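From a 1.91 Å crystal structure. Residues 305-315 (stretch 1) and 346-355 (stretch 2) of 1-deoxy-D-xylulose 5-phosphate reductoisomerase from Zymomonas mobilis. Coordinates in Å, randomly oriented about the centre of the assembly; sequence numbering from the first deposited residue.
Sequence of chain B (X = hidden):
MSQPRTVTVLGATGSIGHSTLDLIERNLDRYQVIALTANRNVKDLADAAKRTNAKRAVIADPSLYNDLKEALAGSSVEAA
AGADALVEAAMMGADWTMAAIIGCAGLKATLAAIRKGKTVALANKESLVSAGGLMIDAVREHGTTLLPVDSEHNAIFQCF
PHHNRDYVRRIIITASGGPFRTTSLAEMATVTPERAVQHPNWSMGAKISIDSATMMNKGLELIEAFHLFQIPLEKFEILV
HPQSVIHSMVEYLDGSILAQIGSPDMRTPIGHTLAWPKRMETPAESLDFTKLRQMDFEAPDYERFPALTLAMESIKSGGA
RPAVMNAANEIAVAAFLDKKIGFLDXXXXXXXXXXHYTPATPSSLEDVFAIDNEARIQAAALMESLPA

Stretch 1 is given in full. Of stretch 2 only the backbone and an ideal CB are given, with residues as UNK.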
# COMPACT_ATOMS: atom_id res chain seq x y z
N PHE B 305 0.25 -23.31 -17.63
CA PHE B 305 0.50 -23.69 -16.25
C PHE B 305 -0.79 -24.20 -15.60
O PHE B 305 -1.38 -23.53 -14.75
CB PHE B 305 1.09 -22.50 -15.48
CG PHE B 305 2.36 -21.97 -16.10
CD1 PHE B 305 2.32 -20.93 -17.03
CD2 PHE B 305 3.58 -22.56 -15.80
CE1 PHE B 305 3.49 -20.50 -17.66
CE2 PHE B 305 4.76 -22.13 -16.43
CZ PHE B 305 4.71 -21.10 -17.36
N PRO B 306 -1.24 -25.40 -15.99
CA PRO B 306 -2.47 -26.02 -15.46
C PRO B 306 -2.53 -26.17 -13.94
O PRO B 306 -3.60 -26.34 -13.37
CB PRO B 306 -2.53 -27.36 -16.20
CG PRO B 306 -1.09 -27.66 -16.51
CD PRO B 306 -0.56 -26.31 -16.92
N ALA B 307 -1.37 -26.10 -13.28
CA ALA B 307 -1.35 -26.21 -11.83
C ALA B 307 -2.20 -25.09 -11.23
O ALA B 307 -2.79 -25.26 -10.16
CB ALA B 307 0.09 -26.11 -11.31
N LEU B 308 -2.26 -23.95 -11.91
CA LEU B 308 -3.05 -22.82 -11.42
C LEU B 308 -4.52 -23.19 -11.42
O LEU B 308 -5.26 -22.87 -10.49
CB LEU B 308 -2.80 -21.57 -12.27
CG LEU B 308 -1.38 -20.98 -12.20
CD1 LEU B 308 -1.31 -19.71 -13.05
CD2 LEU B 308 -1.02 -20.67 -10.75
N THR B 309 -4.96 -23.88 -12.48
CA THR B 309 -6.35 -24.29 -12.57
C THR B 309 -6.68 -25.35 -11.53
O THR B 309 -7.75 -25.32 -10.91
CB THR B 309 -6.66 -24.86 -13.96
OG1 THR B 309 -6.42 -23.84 -14.95
CG2 THR B 309 -8.12 -25.31 -14.04
N LEU B 310 -5.75 -26.29 -11.33
CA LEU B 310 -5.95 -27.35 -10.34
C LEU B 310 -6.16 -26.74 -8.96
O LEU B 310 -7.05 -27.16 -8.22
CB LEU B 310 -4.74 -28.29 -10.33
CG LEU B 310 -4.53 -29.13 -11.60
CD1 LEU B 310 -3.36 -30.08 -11.40
CD2 LEU B 310 -5.81 -29.91 -11.91
N ALA B 311 -5.35 -25.75 -8.62
CA ALA B 311 -5.47 -25.09 -7.32
C ALA B 311 -6.86 -24.46 -7.21
O ALA B 311 -7.53 -24.61 -6.19
CB ALA B 311 -4.39 -24.02 -7.17
N MET B 312 -7.27 -23.75 -8.26
CA MET B 312 -8.58 -23.10 -8.30
C MET B 312 -9.72 -24.10 -8.09
O MET B 312 -10.61 -23.87 -7.27
CB MET B 312 -8.80 -22.40 -9.65
CG MET B 312 -8.08 -21.07 -9.80
SD MET B 312 -8.87 -19.76 -8.84
CE MET B 312 -7.87 -18.33 -9.35
N GLU B 313 -9.69 -25.19 -8.84
CA GLU B 313 -10.73 -26.21 -8.73
C GLU B 313 -10.73 -26.86 -7.35
O GLU B 313 -11.78 -27.14 -6.78
CB GLU B 313 -10.55 -27.27 -9.83
CG GLU B 313 -10.54 -26.68 -11.23
CD GLU B 313 -10.41 -27.73 -12.32
OE1 GLU B 313 -9.61 -28.67 -12.14
OE2 GLU B 313 -11.10 -27.60 -13.35
N SER B 314 -9.54 -27.10 -6.81
CA SER B 314 -9.43 -27.70 -5.49
C SER B 314 -10.09 -26.80 -4.44
O SER B 314 -10.83 -27.29 -3.58
CB SER B 314 -7.97 -27.96 -5.14
OG SER B 314 -7.40 -28.94 -5.99
N ILE B 315 -9.83 -25.50 -4.51
CA ILE B 315 -10.42 -24.56 -3.56
C ILE B 315 -11.94 -24.53 -3.71
O ILE B 315 -12.67 -24.61 -2.73
CB ILE B 315 -9.90 -23.12 -3.77
CG1 ILE B 315 -8.40 -23.06 -3.49
CG2 ILE B 315 -10.64 -22.15 -2.85
CD1 ILE B 315 -7.79 -21.70 -3.75
N UNK B 346 3.89 -33.89 -14.13
CA UNK B 346 3.68 -33.53 -12.73
C UNK B 346 2.24 -33.09 -12.52
O UNK B 346 1.51 -33.68 -11.72
CB UNK B 346 4.65 -32.42 -12.30
N UNK B 347 1.83 -32.04 -13.22
CA UNK B 347 0.46 -31.54 -13.09
C UNK B 347 -0.55 -32.59 -13.53
O UNK B 347 -1.68 -32.61 -13.04
CB UNK B 347 0.28 -30.26 -13.91
N UNK B 348 -0.17 -33.45 -14.47
CA UNK B 348 -1.10 -34.49 -14.92
C UNK B 348 -1.35 -35.50 -13.82
O UNK B 348 -2.48 -35.90 -13.58
CB UNK B 348 -0.56 -35.20 -16.17
N UNK B 349 -0.29 -35.93 -13.14
CA UNK B 349 -0.43 -36.88 -12.06
C UNK B 349 -1.27 -36.26 -10.95
O UNK B 349 -2.13 -36.91 -10.37
CB UNK B 349 0.94 -37.31 -11.53
N UNK B 350 -1.02 -34.98 -10.67
CA UNK B 350 -1.79 -34.30 -9.63
C UNK B 350 -3.26 -34.30 -10.01
O UNK B 350 -4.12 -34.63 -9.19
CB UNK B 350 -1.29 -32.87 -9.42
N UNK B 351 -3.55 -33.94 -11.25
CA UNK B 351 -4.93 -33.90 -11.74
C UNK B 351 -5.61 -35.26 -11.61
O UNK B 351 -6.73 -35.37 -11.11
CB UNK B 351 -4.96 -33.44 -13.20
N UNK B 352 -4.93 -36.31 -12.09
CA UNK B 352 -5.47 -37.66 -12.03
C UNK B 352 -5.78 -38.08 -10.60
O UNK B 352 -6.83 -38.65 -10.32
CB UNK B 352 -4.49 -38.65 -12.66
N UNK B 353 -4.85 -37.79 -9.69
CA UNK B 353 -5.05 -38.13 -8.28
C UNK B 353 -6.27 -37.40 -7.72
O UNK B 353 -7.09 -37.99 -7.02
CB UNK B 353 -3.80 -37.78 -7.46
N UNK B 354 -6.40 -36.12 -8.05
CA UNK B 354 -7.54 -35.33 -7.57
C UNK B 354 -8.87 -35.89 -8.04
O UNK B 354 -9.88 -35.74 -7.35
CB UNK B 354 -7.41 -33.88 -8.03
N UNK B 355 -8.87 -36.54 -9.20
CA UNK B 355 -10.10 -37.12 -9.72
C UNK B 355 -10.39 -38.49 -9.12
O UNK B 355 -11.55 -38.83 -8.85
CB UNK B 355 -10.02 -37.23 -11.24

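Stretch 2 is helical throughout, and its axis runs at 20° to that of helix 307-315, with a closest approach of 10.3 Å. The two helices point nearly the same way. Leu310 reaches out from stretch 1 toward positions 347, 350, 351 and 354, so these four carry the contact.

Position 346 has helical backbone angles, and its ideal CB has nothing of stretch 1 within 5.5 Å. Stretch 1 sets no limit here, and many residues would suit. The residue is Ile346, with chi1 m and chi2 t. It makes no contact with stretch 1.

At position 347, CA-to-CB points toward stretch 1. The ideal CB already lies 3.9 Å from Pro306 CG and 4.4 Å from Leu310 CD1. The neighbourhood is apolar and close, so a small side chain fits well; a longer one would have to turn aside from the proline ring. The residue is Ala347. Its CB packs on Pro306 CG at 3.9 Å. Its carbonyl oxygen also meets the leucine, with Leu310 CD1 3.5 Å from Ala347 O.

Positions 348 and 349 both point away from stretch 1. Their CB atoms find nothing nearby, so polar or apolar residues would do equally well as far as stretch 1 is concerned. They are Lys348, whose chain is extended beyond chi1, and Ile349.

Position 350 points toward stretch 1, and its ideal CB is 4.0 Å from Leu310 CD1. The partner is a methyl group and offers no hydrogen bond. Alanine, valine or another modest apolar residue would suit. The residue is Val350, with chi1 t. Its CG1 lies 3.8 Å from Leu310 CD1.

Position 351 points sideways, with its ideal CB 3.9 Å from Leu310 CD2. The CA of position 351 is 6.8 Å from Leu310 CA. A side chain could lay its first carbons along the leucine and carry on past it, so a long polar residue is as plausible as an apolar one. The residue is Glu351. Its CG lies 3.6 Å from Leu310 CD2, and its carboxylate makes no hydrogen bond or salt bridge to stretch 1.

Positions 352 and 353 have no part of stretch 1 within 5.5 Å of their CB atoms, and the choice is open. They are Lys352 and Thr353. Thr353 OG1 donates to Ile349 O at 2.8 Å, one turn back in its own helix.

Position 354 points toward stretch 1, but its ideal CB is still 5.3 Å from Ser314 OG. That leaves room for a longer side chain, such as leucine or methionine. The residue is Leu354. Its CD1 reaches 3.6 Å from Ser314 OG and 4.3 Å from Leu310 CD2. Ser314 OG donates to Leu310 O at 2.9 Å within its own helix. With 347, 350 and 351, this residue completes the hole that holds the Leu310 knob.

Position 355 points sideways, with nothing of stretch 1 near its ideal CB, so stretch 1 does not decide the choice. It is Asp355. Its side-chain end comes nearer but stays out of contact.

Stretch 2, residues 346-355: IAKIVEKTLD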
# COMPACT_ATOMS: atom_id res chain seq x y z
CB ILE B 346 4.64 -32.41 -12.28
CG1 ILE B 346 6.08 -32.91 -12.36
CG2 ILE B 346 4.31 -31.99 -10.86
CD1 ILE B 346 7.12 -31.83 -12.19
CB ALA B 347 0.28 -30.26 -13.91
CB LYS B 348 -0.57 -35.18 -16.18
CG LYS B 348 -0.60 -34.28 -17.41
CD LYS B 348 -0.16 -34.99 -18.67
CE LYS B 348 -0.19 -34.04 -19.86
NZ LYS B 348 0.18 -34.71 -21.14
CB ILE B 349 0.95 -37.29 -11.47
CG1 ILE B 349 1.77 -38.06 -12.51
CG2 ILE B 349 0.75 -38.13 -10.21
CD1 ILE B 349 1.13 -39.34 -12.98
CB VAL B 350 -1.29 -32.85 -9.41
CG1 VAL B 350 -2.22 -32.12 -8.45
CG2 VAL B 350 0.13 -32.88 -8.84
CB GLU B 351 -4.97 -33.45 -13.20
CG GLU B 351 -6.34 -33.00 -13.67
CD GLU B 351 -6.41 -32.79 -15.17
OE1 GLU B 351 -5.41 -32.34 -15.76
OE2 GLU B 351 -7.48 -33.07 -15.76
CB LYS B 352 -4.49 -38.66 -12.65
CG LYS B 352 -4.40 -38.60 -14.17
CD LYS B 352 -3.41 -39.62 -14.70
CE LYS B 352 -3.33 -39.60 -16.22
NZ LYS B 352 -4.64 -39.93 -16.86
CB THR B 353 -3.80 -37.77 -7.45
OG1 THR B 353 -2.64 -38.37 -8.04
CG2 THR B 353 -3.94 -38.29 -6.02
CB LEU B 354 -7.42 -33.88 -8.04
CG LEU B 354 -6.43 -32.98 -7.28
CD1 LEU B 354 -6.28 -31.66 -8.02
CD2 LEU B 354 -6.94 -32.75 -5.86
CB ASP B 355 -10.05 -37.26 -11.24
CG ASP B 355 -10.06 -35.93 -11.96
OD1 ASP B 355 -10.77 -35.01 -11.50
OD2 ASP B 355 -9.38 -35.81 -13.00
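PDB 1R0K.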